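PDB 4DA2: sugar fermentation stimulation protein homolog from Pyrococcus furiosus, which probably binds DNA, and joins an OB fold to a nuclease-type PD-(D/E)xK domain that holds calcium ions. Local coordinates for residues 152-157 with 195-200; 71-76 with 136-141; 110-115 with 157-162. The protein carries 1 engineered substitution. All coordinates share one frame; numbering follows the deposited sequence.

Interaction 1: residues 152-157 with 195-200; sequences RGQRHI and AELLKE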
ATOM      1  N   ARG A 152      11.926   0.522   9.168  1.00 16.64           N
ATOM      2  CA  ARG A 152      11.508   1.630   8.331  1.00 21.34           C
ATOM      3  C   ARG A 152      10.152   2.141   8.840  1.00 22.64           C
ATOM      4  O   ARG A 152      10.010   3.327   9.103  1.00 18.08           O
ATOM      5  CB  ARG A 152      11.409   1.141   6.882  1.00 28.44           C
ATOM      6  CG  ARG A 152      11.203   2.182   5.809  1.00 31.09           C
ATOM      7  CD  ARG A 152      10.788   1.452   4.518  1.00 34.15           C
ATOM      8  NE  ARG A 152      10.926   2.240   3.295  1.00114.75           N
ATOM      9  CZ  ARG A 152      11.637   1.868   2.230  1.00 89.73           C
ATOM     10  NH1 ARG A 152      12.293   0.712   2.211  1.00 48.80           N
ATOM     11  NH2 ARG A 152      11.686   2.658   1.170  1.00 61.09           N
ATOM     12  N   GLY A 153       9.180   1.238   8.995  1.00 21.95           N
ATOM     13  CA  GLY A 153       7.847   1.596   9.492  1.00 22.02           C
ATOM     14  C   GLY A 153       7.799   2.074  10.929  1.00 21.52           C
ATOM     15  O   GLY A 153       7.028   2.981  11.258  1.00 15.76           O
ATOM     16  N   GLN A 154       8.615   1.475  11.803  1.00 21.28           N
ATOM     17  CA  GLN A 154       8.732   1.954  13.174  1.00 23.94           C
ATOM     18  C   GLN A 154       9.200   3.408  13.193  1.00 20.91           C
ATOM     19  O   GLN A 154       8.642   4.209  13.925  1.00 17.27           O
ATOM     20  CB  GLN A 154       9.680   1.080  14.006  1.00 20.71           C
ATOM     21  CG  GLN A 154       9.181  -0.337  14.258  1.00 24.11           C
ATOM     22  CD  GLN A 154      10.254  -1.222  14.896  1.00 30.30           C
ATOM     23  OE1 GLN A 154      11.264  -0.734  15.380  1.00 29.03           O
ATOM     24  NE2 GLN A 154      10.033  -2.520  14.886  1.00 21.97           N
ATOM     25  N   ARG A 155      10.194   3.732  12.359  1.00 19.94           N
ATOM     26  CA  ARG A 155      10.696   5.100  12.202  1.00 15.87           C
ATOM     27  C   ARG A 155       9.623   6.053  11.718  1.00 19.85           C
ATOM     28  O   ARG A 155       9.497   7.135  12.242  1.00 15.07           O
ATOM     29  CB  ARG A 155      11.884   5.143  11.230  1.00 17.83           C
ATOM     30  CG  ARG A 155      13.206   4.799  11.881  1.00 17.72           C
ATOM     31  CD  ARG A 155      14.361   4.979  10.860  1.00 29.18           C
ATOM     32  NE  ARG A 155      15.408   3.985  11.070  1.00 79.45           N
ATOM     33  CZ  ARG A 155      15.834   3.115  10.158  1.00 21.17           C
ATOM     34  NH1 ARG A 155      15.327   3.099   8.917  1.00 27.76           N
ATOM     35  NH2 ARG A 155      16.784   2.255  10.484  1.00 41.16           N
ATOM     36  N   HIS A 156       8.876   5.643  10.700  1.00 17.25           N
ATOM     37  CA  HIS A 156       7.828   6.500  10.161  1.00 13.40           C
ATOM     38  C   HIS A 156       6.778   6.815  11.212  1.00  9.94           C
ATOM     39  O   HIS A 156       6.366   7.958  11.339  1.00 13.50           O
ATOM     40  CB  HIS A 156       7.169   5.871   8.942  1.00 13.41           C
ATOM     41  CG  HIS A 156       8.059   5.757   7.745  1.00 16.84           C
ATOM     42  ND1 HIS A 156       7.781   4.895   6.705  1.00 15.69           N
ATOM     43  CD2 HIS A 156       9.214   6.392   7.415  1.00 23.91           C
ATOM     44  CE1 HIS A 156       8.716   5.016   5.775  1.00 18.58           C
ATOM     45  NE2 HIS A 156       9.607   5.904   6.192  1.00 25.58           N
ATOM     46  N   ILE A 157       6.338   5.809  11.964  1.00 13.60           N
ATOM     47  CA  ILE A 157       5.289   6.033  12.975  1.00 12.79           C
ATOM     48  C   ILE A 157       5.806   6.964  14.084  1.00 12.39           C
ATOM     49  O   ILE A 157       5.072   7.846  14.576  1.00 13.29           O
ATOM     50  CB  ILE A 157       4.691   4.708  13.528  1.00 11.16           C
ATOM     51  CG1 ILE A 157       4.026   3.925  12.382  1.00 13.13           C
ATOM     52  CG2 ILE A 157       3.637   5.016  14.669  1.00 10.17           C
ATOM     53  CD1 ILE A 157       3.929   2.382  12.620  1.00 15.22           C
ATOM     54  N   ALA A 195       2.573  -2.428  16.500  1.00 15.18           N
ATOM     55  CA  ALA A 195       1.226  -2.434  17.103  1.00 19.26           C
ATOM     56  C   ALA A 195       1.160  -1.479  18.322  1.00 21.95           C
ATOM     57  O   ALA A 195       0.208  -0.696  18.457  1.00 19.49           O
ATOM     58  CB  ALA A 195       0.791  -3.842  17.461  1.00 18.77           C
ATOM     59  N   GLU A 196       2.191  -1.516  19.173  1.00 16.63           N
ATOM     60  CA  GLU A 196       2.277  -0.601  20.330  1.00 16.45           C
ATOM     61  C   GLU A 196       2.372   0.865  19.890  1.00 23.00           C
ATOM     62  O   GLU A 196       1.681   1.726  20.443  1.00 17.67           O
ATOM     63  CB  GLU A 196       3.445  -0.993  21.254  1.00 22.05           C
ATOM     64  CG  GLU A 196       3.672  -0.061  22.453  1.00 41.23           C
ATOM     65  CD  GLU A 196       2.584  -0.123  23.519  1.00 39.18           C
ATOM     66  OE1 GLU A 196       1.557  -0.821  23.342  1.00 27.92           O
ATOM     67  OE2 GLU A 196       2.764   0.546  24.558  1.00 43.26           O
ATOM     68  N   LEU A 197       3.235   1.138  18.910  1.00 19.26           N
ATOM     69  CA  LEU A 197       3.413   2.475  18.350  1.00 20.38           C
ATOM     70  C   LEU A 197       2.122   3.033  17.713  1.00 15.71           C
ATOM     71  O   LEU A 197       1.878   4.212  17.790  1.00 13.60           O
ATOM     72  CB  LEU A 197       4.566   2.491  17.321  1.00 20.21           C
ATOM     73  CG  LEU A 197       6.021   2.489  17.853  1.00 13.89           C
ATOM     74  CD1 LEU A 197       6.992   2.296  16.665  1.00 18.90           C
ATOM     75  CD2 LEU A 197       6.318   3.775  18.628  1.00 19.29           C
ATOM     76  N   LEU A 198       1.333   2.189  17.050  1.00 16.24           N
ATOM     77  CA  LEU A 198       0.061   2.664  16.442  1.00 16.01           C
ATOM     78  C   LEU A 198      -0.963   3.138  17.498  1.00 11.82           C
ATOM     79  O   LEU A 198      -1.721   4.106  17.279  1.00 14.51           O
ATOM     80  CB  LEU A 198      -0.535   1.608  15.479  1.00 16.93           C
ATOM     81  CG  LEU A 198       0.258   1.427  14.164  1.00 14.17           C
ATOM     82  CD1 LEU A 198      -0.205   0.161  13.444  1.00 12.84           C
ATOM     83  CD2 LEU A 198       0.158   2.661  13.258  1.00 20.29           C
ATOM     84  N   LYS A 199      -0.982   2.445  18.637  1.00 18.25           N
ATOM     85  CA  LYS A 199      -1.797   2.855  19.794  1.00 17.81           C
ATOM     86  C   LYS A 199      -1.349   4.210  20.296  1.00 27.09           C
ATOM     87  O   LYS A 199      -2.180   5.072  20.564  1.00 17.49           O
ATOM     88  CB  LYS A 199      -1.705   1.823  20.940  1.00 16.58           C
ATOM     89  CG  LYS A 199      -2.416   0.497  20.637  1.00 32.35           C
ATOM     90  CD  LYS A 199      -2.477  -0.427  21.864  1.00 39.59           C
ATOM     91  CE  LYS A 199      -3.052  -1.788  21.489  1.00 23.33           C
ATOM     92  NZ  LYS A 199      -2.014  -2.665  20.853  1.00 37.58           N
ATOM     93  N   GLU A 200      -0.030   4.389  20.410  1.00 18.59           N
ATOM     94  CA  GLU A 200       0.568   5.643  20.840  1.00 21.03           C
ATOM     95  C   GLU A 200       0.245   6.765  19.855  1.00 19.56           C
ATOM     96  O   GLU A 200      -0.078   7.893  20.281  1.00 19.18           O
ATOM     97  CB  GLU A 200       2.092   5.499  21.004  1.00 18.85           C
ATOM     98  CG  GLU A 200       2.776   6.757  21.536  1.00 39.38           C
ATOM     99  CD  GLU A 200       4.271   6.577  21.807  1.00 33.59           C
ATOM    100  OE1 GLU A 200       4.781   5.454  21.650  1.00 29.12           O
ATOM    101  OE2 GLU A 200       4.934   7.578  22.170  1.00 37.68           O
TER
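I157 and L197 have the closest CA atoms between segments 152-157 and 195-200, 6.7 Å apart, where the helical axes run nearly parallel (13°) at 10.0 Å. The helices are 151-165 and 192-204 of the PD-(D/E)xK domain; each leads into one of the adjacent parallel strands 169-176 and 207-215, so the contact joins two neighbouring connections of an alpha/beta fold. Its chemistry is apolar, and three of the four touching residues are buried. I157 serves both leucines by splitting its branches. Its CG2, anti to the backbone N, lies 3.8 Å from L197 CB and also touches the carbonyl oxygen of L197. The other branch, CG1 and CD1, turns to L198, whose CB does not point straight at the opposite helix but whose CD2 methyl comes back to meet it, 3.8 Å from I157 CD1. These two side chains cross at about a right angle. L197 CD1 in turn lies against the backbone of Q154, one turn before I157 in the facing helix, with Q154 CA at 3.9 Å. Of the Q154 side chain only CB and CG come near L197 CD1; beyond them the chain runs on extended and NE2 bonds D191. The nearest atom to L197 CD1 across the contact is the carbonyl oxygen of Q154, at 3.7 Å.

Interaction 2: residues 71-76 with 136-141; sequences EDHGKI and VLREGE
R138 extends from its strand to D72 and H73 at the tip of a beta hairpin, bridging the PD-(D/E)xK domain and the OB-fold domain. Just before it, L137 turns to Y187 and M144 within its own domain. R138 itself has CG anti to the backbone N (chi1 170°) and a bend at chi3, which bring the guanidinium to the hairpin. NH2 forms a salt bridge with D72 OD2 at 2.8 Å. D72 OD2 lies in the guanidinium plane, at its edge, while the carboxylate itself is turned 63° from it, and the contact is one oxygen to one nitrogen. A water accepts from R138 NE at 3.0 Å and reaches D72 OD2 by a weak bond. H73 presents its ring edge to one guanidinium face, the planes 71° apart, with CD2 3.5 Å from NH2. Further acceptors, P179 O for NH2 and N180 O for NH1, help to fix the rotation of the guanidinium. E139, next in line, pairs with K185. G140 then places its carbonyl O at the guanidinium edge, and E141 bonds S182. The hairpin of strands 65-72 and 75-78 is closed by a type I' turn from D72 to K75, while strand 127-139 carries R138 beside its antiparallel neighbour 142-145.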
ATOM      1  N   GLU A  71      -3.566 -13.173  -8.116  1.00 19.47           N
ATOM      2  CA  GLU A  71      -4.960 -13.562  -8.172  1.00 16.29           C
ATOM      3  C   GLU A  71      -5.392 -13.785  -6.746  1.00 17.92           C
ATOM      4  O   GLU A  71      -4.667 -14.393  -5.946  1.00 21.68           O
ATOM      5  CB  GLU A  71      -5.102 -14.862  -9.004  1.00 20.11           C
ATOM      6  CG  GLU A  71      -6.549 -15.367  -9.186  1.00 30.28           C
ATOM      7  CD  GLU A  71      -7.140 -16.082  -7.963  1.00 35.87           C
ATOM      8  OE1 GLU A  71      -6.363 -16.601  -7.125  1.00 39.63           O
ATOM      9  OE2 GLU A  71      -8.399 -16.126  -7.852  1.00 35.52           O
ATOM     10  N   ASP A  72      -6.579 -13.291  -6.420  1.00 16.48           N
ATOM     11  CA  ASP A  72      -7.074 -13.405  -5.057  1.00 20.99           C
ATOM     12  C   ASP A  72      -8.580 -13.349  -5.163  1.00 18.04           C
ATOM     13  O   ASP A  72      -9.144 -12.323  -5.561  1.00 18.44           O
ATOM     14  CB  ASP A  72      -6.528 -12.267  -4.172  1.00 11.48           C
ATOM     15  CG  ASP A  72      -6.829 -12.458  -2.702  1.00 28.70           C
ATOM     16  OD1 ASP A  72      -7.099 -13.600  -2.290  1.00 28.06           O
ATOM     17  OD2 ASP A  72      -6.753 -11.472  -1.935  1.00 23.27           O
ATOM     18  N   HIS A  73      -9.210 -14.491  -4.877  1.00 20.33           N
ATOM     19  CA  HIS A  73     -10.662 -14.606  -4.891  1.00 24.74           C
ATOM     20  C   HIS A  73     -11.315 -14.068  -6.175  1.00 22.29           C
ATOM     21  O   HIS A  73     -12.383 -13.452  -6.144  1.00 20.74           O
ATOM     22  CB  HIS A  73     -11.245 -13.995  -3.605  1.00 27.20           C
ATOM     23  CG  HIS A  73     -10.733 -14.660  -2.363  1.00 93.57           C
ATOM     24  ND1 HIS A  73     -10.707 -16.032  -2.213  1.00 60.19           N
ATOM     25  CD2 HIS A  73     -10.194 -14.148  -1.232  1.00 29.74           C
ATOM     26  CE1 HIS A  73     -10.188 -16.336  -1.036  1.00 57.54           C
ATOM     27  NE2 HIS A  73      -9.873 -15.210  -0.420  1.00 61.48           N
ATOM     28  N   GLY A  74     -10.679 -14.341  -7.311  1.00 23.12           N
ATOM     29  CA  GLY A  74     -11.232 -13.972  -8.590  1.00 19.19           C
ATOM     30  C   GLY A  74     -10.895 -12.561  -9.037  1.00 28.55           C
ATOM     31  O   GLY A  74     -11.192 -12.163 -10.166  1.00 24.84           O
ATOM     32  N   LYS A  75     -10.272 -11.802  -8.150  1.00 18.46           N
ATOM     33  CA  LYS A  75      -9.868 -10.433  -8.457  1.00 16.18           C
ATOM     34  C   LYS A  75      -8.342 -10.431  -8.350  1.00 18.80           C
ATOM     35  O   LYS A  75      -7.697 -11.513  -8.375  1.00 16.95           O
ATOM     36  CB  LYS A  75     -10.497  -9.431  -7.444  1.00 12.91           C
ATOM     37  CG  LYS A  75     -12.035  -9.488  -7.252  1.00 40.40           C
ATOM     38  CD  LYS A  75     -12.795  -8.849  -8.409  1.00 29.10           C
ATOM     39  CE  LYS A  75     -14.289  -8.530  -8.102  1.00 28.82           C
ATOM     40  NZ  LYS A  75     -15.128  -9.748  -7.829  1.00 37.68           N
ATOM     41  N   ILE A  76      -7.755  -9.246  -8.181  1.00 13.06           N
ATOM     42  CA  ILE A  76      -6.303  -9.131  -8.023  1.00 15.16           C
ATOM     43  C   ILE A  76      -5.943  -8.323  -6.769  1.00 16.26           C
ATOM     44  O   ILE A  76      -6.411  -7.187  -6.631  1.00 12.34           O
ATOM     45  CB  ILE A  76      -5.669  -8.474  -9.250  1.00 16.98           C
ATOM     46  CG1 ILE A  76      -5.910  -9.357 -10.495  1.00 15.10           C
ATOM     47  CG2 ILE A  76      -4.155  -8.283  -9.012  1.00 13.24           C
ATOM     48  CD1 ILE A  76      -5.694  -8.635 -11.850  1.00 20.22           C
ATOM     49  N   VAL A 136      -1.696  -5.875   2.877  1.00 15.99           N
ATOM     50  CA  VAL A 136      -2.213  -6.939   2.007  1.00 14.68           C
ATOM     51  C   VAL A 136      -2.089  -8.330   2.651  1.00 16.19           C
ATOM     52  O   VAL A 136      -2.154  -9.369   1.953  1.00 20.74           O
ATOM     53  CB  VAL A 136      -1.633  -6.876   0.555  1.00 17.65           C
ATOM     54  CG1 VAL A 136      -2.132  -5.584  -0.155  1.00 18.67           C
ATOM     55  CG2 VAL A 136      -0.098  -6.948   0.549  1.00 13.78           C
ATOM     56  N   LEU A 137      -1.913  -8.345   3.969  1.00 15.98           N
ATOM     57  CA  LEU A 137      -1.948  -9.588   4.736  1.00 15.83           C
ATOM     58  C   LEU A 137      -3.374  -9.802   5.238  1.00 24.10           C
ATOM     59  O   LEU A 137      -3.950  -8.916   5.870  1.00 16.95           O
ATOM     60  CB  LEU A 137      -0.957  -9.528   5.903  1.00 13.54           C
ATOM     61  CG  LEU A 137      -0.901 -10.762   6.821  1.00 14.28           C
ATOM     62  CD1 LEU A 137      -0.325 -11.995   6.112  1.00 24.58           C
ATOM     63  CD2 LEU A 137      -0.164 -10.482   8.116  1.00 26.60           C
ATOM     64  N   ARG A 138      -3.960 -10.953   4.921  1.00 17.08           N
ATOM     65  CA  ARG A 138      -5.368 -11.189   5.217  1.00 17.14           C
ATOM     66  C   ARG A 138      -5.553 -12.075   6.423  1.00 32.57           C
ATOM     67  O   ARG A 138      -4.889 -13.099   6.563  1.00 21.07           O
ATOM     68  CB  ARG A 138      -6.064 -11.846   4.028  1.00 17.17           C
ATOM     69  CG  ARG A 138      -7.494 -12.361   4.332  1.00 18.09           C
ATOM     70  CD  ARG A 138      -8.010 -13.315   3.264  1.00 26.39           C
ATOM     71  NE  ARG A 138      -7.911 -12.734   1.932  1.00 25.46           N
ATOM     72  CZ  ARG A 138      -8.765 -11.848   1.420  1.00 23.74           C
ATOM     73  NH1 ARG A 138      -9.806 -11.428   2.133  1.00 39.48           N
ATOM     74  NH2 ARG A 138      -8.564 -11.369   0.198  1.00 23.91           N
ATOM     75  N   GLU A 139      -6.467 -11.666   7.285  1.00 19.35           N
ATOM     76  CA  GLU A 139      -7.021 -12.552   8.310  1.00 29.23           C
ATOM     77  C   GLU A 139      -8.529 -12.372   8.288  1.00 25.12           C
ATOM     78  O   GLU A 139      -9.063 -11.411   8.847  1.00 22.05           O
ATOM     79  CB  GLU A 139      -6.468 -12.252   9.698  1.00 25.30           C
ATOM     80  CG  GLU A 139      -7.026 -13.186  10.784  1.00 25.76           C
ATOM     81  CD  GLU A 139      -6.817 -12.646  12.181  1.00 40.72           C
ATOM     82  OE1 GLU A 139      -5.656 -12.645  12.658  1.00 32.84           O
ATOM     83  OE2 GLU A 139      -7.822 -12.230  12.801  1.00 38.42           O
ATOM     84  N   GLY A 140      -9.214 -13.291   7.611  1.00 26.78           N
ATOM     85  CA  GLY A 140     -10.666 -13.200   7.444  1.00 29.41           C
ATOM     86  C   GLY A 140     -11.103 -11.929   6.739  1.00 22.98           C
ATOM     87  O   GLY A 140     -10.740 -11.685   5.595  1.00 25.91           O
ATOM     88  N   GLU A 141     -11.845 -11.086   7.451  1.00 21.75           N
ATOM     89  CA  GLU A 141     -12.331  -9.843   6.873  1.00 23.76           C
ATOM     90  C   GLU A 141     -11.328  -8.703   7.041  1.00 17.40           C
ATOM     91  O   GLU A 141     -11.596  -7.582   6.603  1.00 17.39           O
ATOM     92  CB  GLU A 141     -13.671  -9.460   7.514  1.00 19.70           C
ATOM     93  CG  GLU A 141     -14.886 -10.150   6.840  1.00 29.10           C
ATOM     94  CD  GLU A 141     -15.109  -9.697   5.403  1.00182.83           C
ATOM     95  OE1 GLU A 141     -15.018  -8.482   5.143  1.00 37.40           O
ATOM     96  OE2 GLU A 141     -15.380 -10.550   4.531  1.00 56.69           O
TER
HETATM   97  O   HOH W   1      -5.111 -12.732   0.734  1.00 32.42           O

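Interaction 3: residues 110-115 with 157-162; sequences PRVGES and IKELIK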
ATOM      1  N   PRO A 110       8.948  14.198   1.447  1.00 15.26           N
ATOM      2  CA  PRO A 110       9.673  15.216   2.198  1.00 18.60           C
ATOM      3  C   PRO A 110      10.385  14.609   3.400  1.00 18.37           C
ATOM      4  O   PRO A 110       9.901  13.635   4.003  1.00 17.61           O
ATOM      5  CB  PRO A 110       8.557  16.139   2.696  1.00 23.08           C
ATOM      6  CG  PRO A 110       7.347  15.282   2.725  1.00 18.61           C
ATOM      7  CD  PRO A 110       7.487  14.422   1.527  1.00 21.02           C
ATOM      8  N   ARG A 111      11.540  15.174   3.735  1.00 21.78           N
ATOM      9  CA  ARG A 111      12.232  14.792   4.946  1.00 19.35           C
ATOM     10  C   ARG A 111      11.444  15.229   6.185  1.00 17.99           C
ATOM     11  O   ARG A 111      10.946  16.350   6.250  1.00 17.86           O
ATOM     12  CB  ARG A 111      13.622  15.426   4.997  1.00 20.20           C
ATOM     13  CG  ARG A 111      14.654  14.812   4.091  1.00 25.43           C
ATOM     14  CD  ARG A 111      15.993  15.481   4.390  1.00 37.33           C
ATOM     15  NE  ARG A 111      17.136  14.881   3.702  1.00 37.79           N
ATOM     16  CZ  ARG A 111      17.814  13.820   4.133  1.00 42.99           C
ATOM     17  NH1 ARG A 111      17.463  13.197   5.255  1.00 30.75           N
ATOM     18  NH2 ARG A 111      18.846  13.373   3.429  1.00 37.85           N
ATOM     19  N   VAL A 112      11.326  14.318   7.143  1.00 19.13           N
ATOM     20  CA  VAL A 112      10.704  14.568   8.430  1.00 27.19           C
ATOM     21  C   VAL A 112      11.568  13.851   9.460  1.00 19.89           C
ATOM     22  O   VAL A 112      11.684  12.605   9.434  1.00 17.54           O
ATOM     23  CB  VAL A 112       9.266  13.972   8.525  1.00 24.97           C
ATOM     24  CG1 VAL A 112       8.663  14.241   9.876  1.00 21.32           C
ATOM     25  CG2 VAL A 112       8.364  14.498   7.416  1.00 19.85           C
ATOM     26  N   GLY A 113      12.145  14.624  10.376  1.00 23.86           N
ATOM     27  CA  GLY A 113      13.054  14.070  11.396  1.00 18.50           C
ATOM     28  C   GLY A 113      14.198  13.312  10.745  1.00 28.16           C
ATOM     29  O   GLY A 113      14.925  13.859   9.915  1.00 22.00           O
ATOM     30  N   GLU A 114      14.359  12.047  11.121  1.00 24.36           N
ATOM     31  CA  GLU A 114      15.440  11.219  10.587  1.00 24.24           C
ATOM     32  C   GLU A 114      15.077  10.474   9.310  1.00 28.77           C
ATOM     33  O   GLU A 114      15.905   9.757   8.757  1.00 29.13           O
ATOM     34  CB  GLU A 114      15.864  10.180  11.627  1.00 40.53           C
ATOM     35  CG  GLU A 114      16.431  10.726  12.913  1.00 48.70           C
ATOM     36  CD  GLU A 114      16.541   9.646  13.970  1.00130.66           C
ATOM     37  OE1 GLU A 114      16.293   8.456  13.660  1.00 54.58           O
ATOM     38  OE2 GLU A 114      16.870   9.990  15.118  1.00 46.24           O
ATOM     39  N   SER A 115      13.843  10.650   8.838  1.00 18.64           N
ATOM     40  CA  SER A 115      13.319   9.826   7.773  1.00 21.49           C
ATOM     41  C   SER A 115      12.663  10.675   6.667  1.00 22.48           C
ATOM     42  O   SER A 115      12.919  11.876   6.553  1.00 22.99           O
ATOM     43  CB  SER A 115      12.320   8.822   8.390  1.00 30.61           C
ATOM     44  OG  SER A 115      12.008   7.784   7.492  1.00 29.80           O
ATOM     45  N   ILE A 157       6.338   5.809  11.964  1.00 13.60           N
ATOM     46  CA  ILE A 157       5.289   6.033  12.975  1.00 12.79           C
ATOM     47  C   ILE A 157       5.806   6.964  14.084  1.00 12.39           C
ATOM     48  O   ILE A 157       5.072   7.846  14.576  1.00 13.29           O
ATOM     49  CB  ILE A 157       4.691   4.708  13.528  1.00 11.16           C
ATOM     50  CG1 ILE A 157       4.026   3.925  12.382  1.00 13.13           C
ATOM     51  CG2 ILE A 157       3.637   5.016  14.669  1.00 10.17           C
ATOM     52  CD1 ILE A 157       3.929   2.382  12.620  1.00 15.22           C
ATOM     53  N   LYS A 158       7.088   6.798  14.448  1.00 13.01           N
ATOM     54  CA  LYS A 158       7.715   7.689  15.428  1.00 15.57           C
ATOM     55  C   LYS A 158       7.732   9.139  14.970  1.00 20.03           C
ATOM     56  O   LYS A 158       7.443  10.039  15.759  1.00 16.61           O
ATOM     57  CB  LYS A 158       9.103   7.171  15.850  1.00 19.06           C
ATOM     58  CG  LYS A 158       9.018   5.924  16.746  1.00 21.50           C
ATOM     59  CD  LYS A 158      10.411   5.378  17.106  1.00 26.27           C
ATOM     60  CE  LYS A 158      10.322   4.275  18.150  1.00 37.34           C
ATOM     61  NZ  LYS A 158      11.671   3.774  18.531  1.00 51.98           N
ATOM     62  N   GLU A 159       8.016   9.378  13.686  1.00 18.37           N
ATOM     63  CA  GLU A 159       8.028  10.742  13.181  1.00 15.65           C
ATOM     64  C   GLU A 159       6.608  11.325  13.145  1.00 13.04           C
ATOM     65  O   GLU A 159       6.413  12.520  13.372  1.00 14.57           O
ATOM     66  CB  GLU A 159       8.665  10.827  11.795  1.00 19.50           C
ATOM     67  CG  GLU A 159      10.140  10.423  11.745  1.00 19.91           C
ATOM     68  CD  GLU A 159      11.055  11.311  12.597  1.00 26.04           C
ATOM     69  OE1 GLU A 159      10.617  12.367  13.120  1.00 30.88           O
ATOM     70  OE2 GLU A 159      12.224  10.938  12.732  1.00 26.72           O
ATOM     71  N   LEU A 160       5.620  10.465  12.845  1.00 19.52           N
ATOM     72  CA  LEU A 160       4.215  10.885  12.848  1.00 18.01           C
ATOM     73  C   LEU A 160       3.780  11.321  14.257  1.00 12.00           C
ATOM     74  O   LEU A 160       3.081  12.326  14.421  1.00 14.49           O
ATOM     75  CB  LEU A 160       3.300   9.757  12.307  1.00  8.82           C
ATOM     76  CG  LEU A 160       3.418   9.487  10.800  1.00 13.64           C
ATOM     77  CD1 LEU A 160       2.740   8.136  10.455  1.00 13.65           C
ATOM     78  CD2 LEU A 160       2.767  10.592  10.016  1.00 14.65           C
ATOM     79  N   ILE A 161       4.146  10.516  15.248  1.00 15.24           N
ATOM     80  CA  ILE A 161       3.839  10.792  16.646  1.00 14.67           C
ATOM     81  C   ILE A 161       4.446  12.149  17.046  1.00 18.63           C
ATOM     82  O   ILE A 161       3.768  12.991  17.654  1.00 17.07           O
ATOM     83  CB  ILE A 161       4.354   9.656  17.563  1.00 15.32           C
ATOM     84  CG1 ILE A 161       3.510   8.387  17.378  1.00 15.48           C
ATOM     85  CG2 ILE A 161       4.357  10.127  19.040  1.00 20.77           C
ATOM     86  CD1 ILE A 161       4.099   7.143  18.024  1.00 16.56           C
ATOM     87  N   LYS A 162       5.708  12.373  16.685  1.00 17.59           N
ATOM     88  CA  LYS A 162       6.376  13.628  17.049  1.00 19.10           C
ATOM     89  C   LYS A 162       5.700  14.849  16.387  1.00 16.56           C
ATOM     90  O   LYS A 162       5.490  15.869  17.036  1.00 19.29           O
ATOM     91  CB  LYS A 162       7.860  13.558  16.703  1.00 18.60           C
ATOM     92  CG  LYS A 162       8.602  14.927  16.674  1.00 22.35           C
ATOM     93  CD  LYS A 162       8.876  15.525  18.042  1.00 47.48           C
ATOM     94  CE  LYS A 162      10.017  16.543  17.955  1.00 31.82           C
ATOM     95  NZ  LYS A 162       9.782  17.708  18.834  1.00 34.35           N
TER
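E159 lays its carboxylate across the turn V112-G113-E114 and makes every cross-segment contact on the helix side. The tight part is around its end. OE2 accepts the backbone N-H of E114 at 2.9 Å in a nearly straight bond (167°), although the donor stands well above the carboxylate plane. OE1 sits 3.4 Å from G113 CA, and CD is 3.5 Å from V112 O. A bend at chi2 (-62°) folds the carboxylate back over the peptides. Nearer the helix backbone, V112 CG1 meets E159 CB at 3.9 Å, the two side chains sliding past each other in opposite directions; V112 also packs on F129, L117 and L163. The turn is type II' from V112 to S115, closed by paired backbone bonds between those residues, and it links strands 111-112 and 115-122 of the PD-(D/E)xK domain as a beta hairpin; G113 takes the positive phi, and a side chain there would run into E159 OE1. With an alanine at E159, the E114 N-H would probably lose this acceptor and the cover over G113 would go. S115 CB makes a loose contact, 4.3 Å from E159 CG. On the solvent side lie G113 and the extended E114 side chain, its OE1 4.9 Å from the like-charged E159 OE2.

Interactions 1 and 3 share helix 151-165 and the residue I157, and their centres lie 11 Å apart. Interaction 1 is buried, with apolar side chains packing on one another and on backbone carbonyls, whereas interaction 3, on another side of that helix, is a surface contact governed by one carboxylate and a backbone N-H. They also touch directly, I161 CD1 lying 3.7 Å from L197 O. Interaction 2 is likewise at the surface, but about 31 Å from interaction 3 between centres and on the opposite side of the chain's centre; it is ionic and water-assisted. It alone joins the two domains, while interactions 1 and 3 are internal to the PD-(D/E)xK domain. Interactions 2 and 3 reach the same mixed sheet.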